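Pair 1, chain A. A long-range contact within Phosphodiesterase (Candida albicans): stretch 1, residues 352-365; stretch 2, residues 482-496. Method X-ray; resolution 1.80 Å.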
# COMPACT_ATOMS: atom_id res chain seq x y z
N GLY A 352 4.10 0.33 -4.55
CA GLY A 352 5.12 -0.28 -5.40
C GLY A 352 6.33 -0.73 -4.62
O GLY A 352 7.32 -1.08 -5.20
N HIS A 353 6.26 -0.71 -3.29
CA HIS A 353 7.44 -1.01 -2.46
C HIS A 353 7.90 -2.42 -2.78
O HIS A 353 7.09 -3.32 -2.78
CB HIS A 353 7.06 -0.85 -0.98
CG HIS A 353 8.23 -0.77 -0.05
ND1 HIS A 353 9.09 -1.82 0.15
CD2 HIS A 353 8.62 0.20 0.81
CE1 HIS A 353 10.00 -1.49 1.05
NE2 HIS A 353 9.74 -0.27 1.47
N PRO A 354 9.19 -2.62 -3.10
CA PRO A 354 9.69 -3.92 -3.55
C PRO A 354 10.14 -4.87 -2.42
O PRO A 354 10.58 -5.98 -2.70
CB PRO A 354 10.91 -3.53 -4.39
CG PRO A 354 11.45 -2.36 -3.66
CD PRO A 354 10.25 -1.60 -3.19
N GLY A 355 10.01 -4.43 -1.19
CA GLY A 355 10.34 -5.25 -0.03
C GLY A 355 11.79 -5.10 0.43
O GLY A 355 12.30 -5.96 1.14
N THR A 356 12.45 -4.01 0.03
CA THR A 356 13.84 -3.72 0.44
C THR A 356 13.90 -2.46 1.34
O THR A 356 12.97 -2.18 2.07
CB THR A 356 14.77 -3.61 -0.80
OG1 THR A 356 14.36 -2.53 -1.62
CG2 THR A 356 14.74 -4.86 -1.61
N THR A 357 15.02 -1.74 1.34
CA THR A 357 15.20 -0.53 2.13
C THR A 357 16.03 0.44 1.31
O THR A 357 16.72 0.01 0.38
CB THR A 357 16.03 -0.80 3.42
OG1 THR A 357 17.32 -1.31 3.04
CG2 THR A 357 15.34 -1.80 4.33
N ASN A 358 16.01 1.72 1.66
CA ASN A 358 16.88 2.70 1.00
C ASN A 358 18.34 2.29 1.10
O ASN A 358 19.07 2.33 0.10
CB ASN A 358 16.66 4.13 1.53
CG ASN A 358 15.40 4.78 0.99
OD1 ASN A 358 14.88 4.38 -0.04
ND2 ASN A 358 14.91 5.79 1.69
N ASP A 359 18.78 1.84 2.27
CA ASP A 359 20.16 1.41 2.45
C ASP A 359 20.57 0.32 1.46
O ASP A 359 21.66 0.39 0.88
CB ASP A 359 20.40 0.94 3.90
CG ASP A 359 20.41 2.10 4.88
OD1 ASP A 359 20.75 3.24 4.47
OD2 ASP A 359 20.09 1.88 6.08
N PHE A 360 19.71 -0.66 1.24
CA PHE A 360 20.01 -1.74 0.31
C PHE A 360 20.10 -1.21 -1.13
O PHE A 360 21.02 -1.55 -1.86
CB PHE A 360 18.95 -2.84 0.39
CG PHE A 360 18.99 -3.79 -0.75
CD1 PHE A 360 19.83 -4.89 -0.73
CD2 PHE A 360 18.22 -3.56 -1.90
CE1 PHE A 360 19.88 -5.75 -1.80
CE2 PHE A 360 18.27 -4.43 -2.97
CZ PHE A 360 19.10 -5.52 -2.92
N MET A 361 19.11 -0.40 -1.53
CA MET A 361 19.07 0.12 -2.90
C MET A 361 20.32 0.97 -3.18
O MET A 361 20.90 0.88 -4.27
CB MET A 361 17.80 0.94 -3.13
CG MET A 361 16.49 0.20 -2.89
SD MET A 361 16.20 -1.11 -4.06
CE MET A 361 15.56 -0.15 -5.43
N ILE A 362 20.74 1.75 -2.19
CA ILE A 362 21.94 2.60 -2.31
C ILE A 362 23.20 1.73 -2.39
O ILE A 362 24.01 1.85 -3.32
CB ILE A 362 22.04 3.60 -1.15
CG1 ILE A 362 20.92 4.64 -1.24
CG2 ILE A 362 23.40 4.30 -1.12
CD1 ILE A 362 20.65 5.39 0.04
N LYS A 363 23.37 0.83 -1.43
CA LYS A 363 24.62 0.08 -1.33
C LYS A 363 24.84 -0.86 -2.52
O LYS A 363 25.98 -1.08 -2.92
CB LYS A 363 24.70 -0.66 0.00
CG LYS A 363 24.70 0.27 1.22
CD LYS A 363 26.00 1.06 1.38
CE LYS A 363 25.95 1.95 2.62
NZ LYS A 363 27.23 2.65 2.90
N PHE A 364 23.76 -1.39 -3.10
CA PHE A 364 23.86 -2.28 -4.24
C PHE A 364 23.61 -1.58 -5.59
O PHE A 364 23.52 -2.25 -6.62
CB PHE A 364 22.95 -3.49 -4.04
CG PHE A 364 23.44 -4.40 -2.95
CD1 PHE A 364 24.21 -5.52 -3.26
CD2 PHE A 364 23.23 -4.08 -1.62
CE1 PHE A 364 24.69 -6.34 -2.24
CE2 PHE A 364 23.72 -4.88 -0.60
CZ PHE A 364 24.45 -6.01 -0.92
N SER A 365 23.56 -0.26 -5.58
CA SER A 365 23.50 0.54 -6.83
C SER A 365 22.30 0.14 -7.69
O SER A 365 22.40 0.00 -8.91
CB SER A 365 24.81 0.40 -7.63
OG SER A 365 25.92 0.92 -6.90
N ARG A 482 10.55 -10.76 9.25
CA ARG A 482 10.56 -11.65 8.09
C ARG A 482 11.11 -10.91 6.86
O ARG A 482 11.92 -11.48 6.11
CB ARG A 482 9.16 -12.18 7.75
CG ARG A 482 8.59 -13.14 8.78
CD ARG A 482 7.15 -13.44 8.45
NE ARG A 482 6.61 -14.57 9.22
CZ ARG A 482 5.38 -15.06 9.07
NH1 ARG A 482 4.54 -14.51 8.19
NH2 ARG A 482 4.99 -16.10 9.82
N GLU A 483 10.67 -9.68 6.67
CA GLU A 483 11.11 -8.89 5.51
C GLU A 483 12.60 -8.53 5.64
O GLU A 483 13.32 -8.61 4.66
CB GLU A 483 10.25 -7.64 5.34
CG GLU A 483 10.47 -6.96 4.01
CD GLU A 483 9.41 -5.91 3.69
OE1 GLU A 483 8.20 -6.25 3.61
OE2 GLU A 483 9.80 -4.75 3.52
N PHE A 484 13.04 -8.17 6.84
CA PHE A 484 14.47 -7.97 7.12
C PHE A 484 15.30 -9.19 6.73
O PHE A 484 16.34 -9.04 6.09
CB PHE A 484 14.70 -7.63 8.60
CG PHE A 484 16.15 -7.38 8.96
CD1 PHE A 484 16.67 -6.08 9.00
CD2 PHE A 484 17.01 -8.44 9.26
CE1 PHE A 484 18.00 -5.85 9.32
CE2 PHE A 484 18.34 -8.21 9.59
CZ PHE A 484 18.84 -6.92 9.62
N ALA A 485 14.84 -10.39 7.10
CA ALA A 485 15.56 -11.63 6.78
C ALA A 485 15.63 -11.91 5.28
O ALA A 485 16.62 -12.44 4.78
CB ALA A 485 14.93 -12.82 7.50
N GLU A 486 14.55 -11.58 4.55
CA GLU A 486 14.56 -11.70 3.10
C GLU A 486 15.59 -10.76 2.47
O GLU A 486 16.28 -11.14 1.53
CB GLU A 486 13.16 -11.45 2.52
CG GLU A 486 12.13 -12.53 2.88
CD GLU A 486 10.79 -12.33 2.18
OE1 GLU A 486 10.67 -11.31 1.46
OE2 GLU A 486 9.87 -13.18 2.32
N VAL A 487 15.69 -9.54 2.97
CA VAL A 487 16.68 -8.59 2.45
C VAL A 487 18.10 -9.12 2.70
O VAL A 487 18.97 -9.05 1.82
CB VAL A 487 16.49 -7.17 3.03
CG1 VAL A 487 17.60 -6.24 2.56
CG2 VAL A 487 15.14 -6.61 2.60
N GLU A 488 18.33 -9.69 3.88
CA GLU A 488 19.64 -10.31 4.17
C GLU A 488 19.95 -11.45 3.21
O GLU A 488 21.08 -11.60 2.76
CB GLU A 488 19.69 -10.79 5.63
CG GLU A 488 19.75 -9.67 6.65
CD GLU A 488 20.93 -8.74 6.44
OE1 GLU A 488 22.03 -9.25 6.17
OE2 GLU A 488 20.76 -7.50 6.53
N LEU A 489 18.94 -12.25 2.85
CA LEU A 489 19.13 -13.36 1.94
C LEU A 489 19.40 -12.86 0.51
O LEU A 489 20.23 -13.42 -0.20
CB LEU A 489 17.90 -14.26 1.99
CG LEU A 489 17.94 -15.68 1.48
CD1 LEU A 489 19.12 -16.47 2.05
CD2 LEU A 489 16.63 -16.36 1.86
N LEU A 490 18.71 -11.80 0.10
CA LEU A 490 18.97 -11.20 -1.22
C LEU A 490 20.39 -10.66 -1.32
O LEU A 490 21.06 -10.90 -2.32
CB LEU A 490 17.97 -10.09 -1.48
CG LEU A 490 18.17 -9.34 -2.80
CD1 LEU A 490 18.16 -10.28 -3.99
CD2 LEU A 490 17.07 -8.28 -2.91
N LYS A 491 20.85 -9.95 -0.30
CA LYS A 491 22.24 -9.48 -0.24
C LYS A 491 23.24 -10.64 -0.38
O LYS A 491 24.22 -10.55 -1.13
CB LYS A 491 22.51 -8.73 1.05
CG LYS A 491 21.80 -7.39 1.23
CD LYS A 491 22.43 -6.66 2.40
CE LYS A 491 21.47 -5.78 3.17
NZ LYS A 491 22.00 -5.53 4.54
N SER A 492 22.99 -11.73 0.33
CA SER A 492 23.88 -12.90 0.23
C SER A 492 23.87 -13.53 -1.16
O SER A 492 24.92 -13.92 -1.67
CB SER A 492 23.55 -13.93 1.32
OG SER A 492 23.72 -13.34 2.60
N VAL A 493 22.71 -13.57 -1.82
CA VAL A 493 22.64 -14.07 -3.19
C VAL A 493 23.48 -13.18 -4.11
O VAL A 493 24.25 -13.67 -4.94
CB VAL A 493 21.18 -14.11 -3.73
CG1 VAL A 493 21.16 -14.37 -5.23
CG2 VAL A 493 20.35 -15.14 -3.00
N ILE A 494 23.32 -11.86 -4.01
CA ILE A 494 24.07 -10.95 -4.87
C ILE A 494 25.58 -11.07 -4.62
O ILE A 494 26.37 -11.12 -5.56
CB ILE A 494 23.63 -9.50 -4.70
CG1 ILE A 494 22.16 -9.35 -5.15
CG2 ILE A 494 24.54 -8.58 -5.51
CD1 ILE A 494 21.47 -8.14 -4.58
N LYS A 495 25.96 -11.13 -3.35
CA LYS A 495 27.37 -11.26 -2.95
C LYS A 495 27.95 -12.64 -3.22
O LYS A 495 29.15 -12.86 -3.05
CB LYS A 495 27.54 -10.94 -1.48
CG LYS A 495 27.36 -9.49 -1.10
CD LYS A 495 27.31 -9.36 0.42
CE LYS A 495 27.33 -7.92 0.86
NZ LYS A 495 26.77 -7.75 2.24
N LYS A 496 27.08 -13.57 -3.63
CA LYS A 496 27.46 -14.94 -3.94
C LYS A 496 27.91 -15.68 -2.67
O LYS A 496 28.77 -16.55 -2.72
CB LYS A 496 28.53 -15.00 -5.04
CG LYS A 496 28.11 -14.37 -6.36
CD LYS A 496 29.25 -14.41 -7.37
CE LYS A 496 28.75 -14.30 -8.81
NZ LYS A 496 27.67 -13.29 -9.00
O HOH W 1 11.45 -8.77 0.87
O HOH W 2 12.31 -3.79 4.07

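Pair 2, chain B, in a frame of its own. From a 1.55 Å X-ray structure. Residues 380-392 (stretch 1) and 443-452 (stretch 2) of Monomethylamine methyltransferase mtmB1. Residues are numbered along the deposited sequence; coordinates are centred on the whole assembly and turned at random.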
# COMPACT_ATOMS: atom_id res chain seq x y z
N GLY B 380 3.58 -32.32 -9.17
CA GLY B 380 2.23 -31.84 -9.39
C GLY B 380 1.26 -32.88 -9.94
O GLY B 380 0.05 -32.71 -9.82
N MET B 381 1.78 -33.94 -10.56
CA MET B 381 0.91 -34.98 -11.11
C MET B 381 0.05 -35.62 -10.03
O MET B 381 -1.11 -35.95 -10.27
CB MET B 381 1.74 -36.06 -11.81
CG MET B 381 2.24 -35.66 -13.19
SD MET B 381 0.91 -35.45 -14.41
CE MET B 381 0.81 -37.12 -15.09
N GLU B 382 0.61 -35.82 -8.84
CA GLU B 382 -0.16 -36.42 -7.76
C GLU B 382 -1.29 -35.49 -7.32
O GLU B 382 -2.39 -35.95 -6.98
CB GLU B 382 0.75 -36.75 -6.56
CG GLU B 382 1.85 -37.76 -6.89
CD GLU B 382 3.21 -37.11 -7.07
OE1 GLU B 382 3.74 -36.57 -6.08
OE2 GLU B 382 3.74 -37.14 -8.20
N ALA B 383 -1.03 -34.19 -7.33
CA ALA B 383 -2.05 -33.21 -6.95
C ALA B 383 -3.13 -33.15 -8.03
O ALA B 383 -4.30 -32.90 -7.73
CB ALA B 383 -1.41 -31.83 -6.77
N ARG B 384 -2.74 -33.37 -9.28
CA ARG B 384 -3.72 -33.35 -10.36
C ARG B 384 -4.73 -34.48 -10.14
O ARG B 384 -5.93 -34.28 -10.29
CB ARG B 384 -3.04 -33.53 -11.72
CG ARG B 384 -4.02 -33.51 -12.89
CD ARG B 384 -3.41 -34.07 -14.17
NE ARG B 384 -2.31 -33.25 -14.66
CZ ARG B 384 -1.63 -33.52 -15.78
NH1 ARG B 384 -1.96 -34.57 -16.51
NH2 ARG B 384 -0.64 -32.73 -16.16
N MET B 385 -4.23 -35.66 -9.79
CA MET B 385 -5.12 -36.79 -9.56
C MET B 385 -6.01 -36.51 -8.36
O MET B 385 -7.21 -36.79 -8.38
CB MET B 385 -4.31 -38.07 -9.31
CG MET B 385 -5.16 -39.32 -9.16
SD MET B 385 -6.13 -39.71 -10.65
CE MET B 385 -4.91 -40.62 -11.59
N MET B 386 -5.42 -35.95 -7.30
CA MET B 386 -6.17 -35.62 -6.09
C MET B 386 -7.34 -34.71 -6.47
O MET B 386 -8.47 -34.91 -6.00
CB MET B 386 -5.23 -34.92 -5.09
CG MET B 386 -5.87 -34.54 -3.76
SD MET B 386 -4.67 -33.83 -2.60
CE MET B 386 -4.46 -32.19 -3.28
N GLY B 387 -7.08 -33.73 -7.33
CA GLY B 387 -8.11 -32.81 -7.75
C GLY B 387 -9.17 -33.42 -8.66
O GLY B 387 -10.36 -33.16 -8.48
N GLU B 388 -8.75 -34.21 -9.64
CA GLU B 388 -9.71 -34.83 -10.56
C GLU B 388 -10.63 -35.79 -9.82
O GLU B 388 -11.83 -35.85 -10.09
CB GLU B 388 -8.98 -35.59 -11.67
CG GLU B 388 -8.40 -34.70 -12.76
CD GLU B 388 -8.45 -35.36 -14.12
OE1 GLU B 388 -7.59 -36.21 -14.42
OE2 GLU B 388 -9.37 -35.02 -14.90
N VAL B 389 -10.07 -36.53 -8.88
CA VAL B 389 -10.84 -37.48 -8.10
C VAL B 389 -11.84 -36.74 -7.20
O VAL B 389 -12.96 -37.21 -7.00
CB VAL B 389 -9.92 -38.38 -7.25
CG1 VAL B 389 -10.74 -39.22 -6.29
CG2 VAL B 389 -9.10 -39.28 -8.17
N ALA B 390 -11.44 -35.59 -6.68
CA ALA B 390 -12.34 -34.81 -5.83
C ALA B 390 -13.54 -34.35 -6.66
O ALA B 390 -14.68 -34.40 -6.19
CB ALA B 390 -11.60 -33.59 -5.26
N ARG B 391 -13.29 -33.92 -7.89
CA ARG B 391 -14.37 -33.48 -8.76
C ARG B 391 -15.33 -34.64 -9.04
O ARG B 391 -16.54 -34.48 -8.98
CB ARG B 391 -13.82 -32.96 -10.09
CG ARG B 391 -14.90 -32.46 -11.04
CD ARG B 391 -14.34 -32.10 -12.41
NE ARG B 391 -13.87 -33.28 -13.13
CZ ARG B 391 -12.59 -33.53 -13.40
NH1 ARG B 391 -11.65 -32.69 -13.00
NH2 ARG B 391 -12.26 -34.63 -14.07
N ALA B 392 -14.76 -35.81 -9.33
CA ALA B 392 -15.56 -37.00 -9.61
C ALA B 392 -16.38 -37.47 -8.42
O ALA B 392 -17.50 -37.96 -8.58
CB ALA B 392 -14.64 -38.12 -10.09
N VAL B 443 1.25 -43.83 -16.75
CA VAL B 443 0.96 -44.37 -15.43
C VAL B 443 -0.34 -43.74 -14.93
O VAL B 443 -1.20 -44.41 -14.37
CB VAL B 443 2.10 -44.06 -14.44
CG1 VAL B 443 1.69 -44.44 -13.02
CG2 VAL B 443 3.35 -44.83 -14.83
N TYR B 444 -0.46 -42.43 -15.14
CA TYR B 444 -1.64 -41.68 -14.72
C TYR B 444 -2.88 -42.26 -15.40
O TYR B 444 -3.90 -42.50 -14.75
CB TYR B 444 -1.48 -40.20 -15.10
CG TYR B 444 -2.53 -39.27 -14.52
CD1 TYR B 444 -2.31 -38.58 -13.33
CD2 TYR B 444 -3.74 -39.07 -15.18
CE1 TYR B 444 -3.26 -37.70 -12.81
CE2 TYR B 444 -4.70 -38.19 -14.67
CZ TYR B 444 -4.45 -37.51 -13.49
OH TYR B 444 -5.39 -36.63 -13.00
N ASP B 445 -2.80 -42.48 -16.71
CA ASP B 445 -3.93 -43.03 -17.45
C ASP B 445 -4.34 -44.39 -16.91
O ASP B 445 -5.53 -44.68 -16.78
CB ASP B 445 -3.59 -43.16 -18.94
CG ASP B 445 -3.41 -41.82 -19.61
OD1 ASP B 445 -4.08 -40.85 -19.20
OD2 ASP B 445 -2.61 -41.74 -20.56
N GLY B 446 -3.36 -45.22 -16.60
CA GLY B 446 -3.65 -46.54 -16.08
C GLY B 446 -4.42 -46.49 -14.78
O GLY B 446 -5.38 -47.24 -14.58
N ALA B 447 -4.00 -45.60 -13.88
CA ALA B 447 -4.65 -45.46 -12.59
C ALA B 447 -6.07 -44.92 -12.76
O ALA B 447 -7.01 -45.38 -12.11
CB ALA B 447 -3.84 -44.52 -11.70
N ARG B 448 -6.21 -43.93 -13.64
CA ARG B 448 -7.51 -43.32 -13.89
C ARG B 448 -8.49 -44.37 -14.42
O ARG B 448 -9.65 -44.39 -14.04
CB ARG B 448 -7.36 -42.19 -14.91
CG ARG B 448 -8.49 -41.17 -14.90
CD ARG B 448 -8.26 -40.15 -16.01
NE ARG B 448 -8.98 -38.90 -15.80
CZ ARG B 448 -9.97 -38.46 -16.58
NH1 ARG B 448 -10.37 -39.18 -17.62
NH2 ARG B 448 -10.54 -37.29 -16.32
N LYS B 449 -7.99 -45.22 -15.31
CA LYS B 449 -8.82 -46.27 -15.89
C LYS B 449 -9.36 -47.21 -14.82
O LYS B 449 -10.53 -47.60 -14.86
CB LYS B 449 -8.02 -47.07 -16.93
CG LYS B 449 -8.79 -48.23 -17.56
CD LYS B 449 -10.08 -47.76 -18.20
CE LYS B 449 -10.88 -48.93 -18.76
NZ LYS B 449 -10.11 -49.66 -19.81
N LYS B 450 -8.52 -47.58 -13.87
CA LYS B 450 -8.94 -48.47 -12.79
C LYS B 450 -10.01 -47.81 -11.93
O LYS B 450 -10.93 -48.48 -11.45
CB LYS B 450 -7.74 -48.88 -11.93
CG LYS B 450 -6.79 -49.83 -12.64
CD LYS B 450 -5.76 -50.41 -11.71
CE LYS B 450 -4.89 -51.43 -12.44
NZ LYS B 450 -3.93 -52.12 -11.53
N LEU B 451 -9.89 -46.50 -11.72
CA LEU B 451 -10.87 -45.78 -10.92
C LEU B 451 -12.20 -45.74 -11.65
O LEU B 451 -13.26 -45.83 -11.03
CB LEU B 451 -10.37 -44.36 -10.63
CG LEU B 451 -9.15 -44.28 -9.69
CD1 LEU B 451 -8.64 -42.85 -9.63
CD2 LEU B 451 -9.54 -44.78 -8.30
N GLU B 452 -12.16 -45.59 -12.97
CA GLU B 452 -13.39 -45.56 -13.75
C GLU B 452 -14.08 -46.91 -13.69
O GLU B 452 -15.30 -46.99 -13.61
CB GLU B 452 -13.08 -45.19 -15.21
CG GLU B 452 -12.48 -43.81 -15.37
CD GLU B 452 -12.26 -43.43 -16.83
OE1 GLU B 452 -11.62 -44.22 -17.55
OE2 GLU B 452 -12.72 -42.35 -17.24

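Pair 1 and pair 2 both set one helix beside another running in nearly the same direction. The axes approach to 11.6 Å in each case, with 10° between the N-to-C directions in pair 1 and 22° in pair 2. Superposing N, CA and C of 14 central residues gives an RMSD of 0.8 Å, so side chains can be compared position by position. The buried areas are also similar, 493 Å² in pair 1 and 440 Å² in pair 2.

A close match is A:Phe360 with B:Met385: the CA atoms fall 0.6 Å apart and the side-chain centres 0.9 Å. Each is a knob in a hole formed by equivalent residues, A:Val487, A:Leu490, A:Lys491 and A:Ile494 in pair 1, B:Tyr444, B:Ala447, B:Arg448 and B:Leu451 in pair 2. Both have chi1 in t. The phenyl ring brings A:Phe360 CZ to 3.4 Å from A:Leu490 CD2 and 3.9 Å from A:Ile494 CD1, while A:Phe360 CD1 lies 3.7 Å from A:Lys491 CG. The thioether chain folds (chi2 and chi3 both p), placing B:Met385 CE 4.0 Å from B:Ala447 CB and B:Met385 SD 4.1 Å from B:Leu451 CD1.

On the opposing helix, A:Val487 matches B:Tyr444 (CA atoms 1.5 Å apart), and here the solutions diverge. A:Val487 is compact: CG1 meets A:Phe360 CD1 at 4.2 Å, and CG2 lies 3.3 Å from A:Gly355 O, on the loop preceding the first helix. B:Tyr444, with 140 Å² covered, is itself a knob among B:Met381, B:Arg384, B:Met385 and B:Glu388. B:Met385 CE sits over one face of the B:Tyr444 ring, 3.6 Å from its centroid and 12° off the normal, a CH-pi contact. The aromatic ring thus comes from the first helix in pair 1 at this knob, and from the second in pair 2.

A:Leu490 and B:Ala447 coincide to 0.5 Å at CA, and both point toward the partner stretch; the branched residue has more of its surface covered, 34 Å² against 10 Å². A:Ile494 and B:Leu451 also agree closely, with side-chain centres 0.9 Å apart. Their neighbours A:Phe364 and B:Val389 match to 0.5 Å at CA: A:Phe364 CD1 reaches A:Ile494 CG2 at 3.8 Å, and B:Val389 CG2 reaches B:Leu451 CD1 at 3.9 Å. The larger A:Phe364 ring also extends to A:Lys491, with A:Phe364 CE2 3.7 Å from A:Lys491 CG.

The polar chemistry differs most. A:Lys363 makes no contact across pair 1, whereas its match B:Glu388 points toward the second helix: OE1 accepts from B:Tyr444 OH at 2.7 Å, and OE2 forms a salt bridge with B:Arg448 NH2 at 2.9 Å. A:Lys491, matched to B:Arg448 within 0.1 Å at CA, instead packs its methylene chain against the edge of the A:Phe360 ring and beside the A:Phe364 ring, while its NZ bridges A:Glu488 OE2 at 3.1 Å within its own helix. No direct hydrogen bond crosses pair 1; two waters link its stretches, one donating to A:Gly355 O (2.9 Å) and A:Glu486 OE1 (2.7 Å).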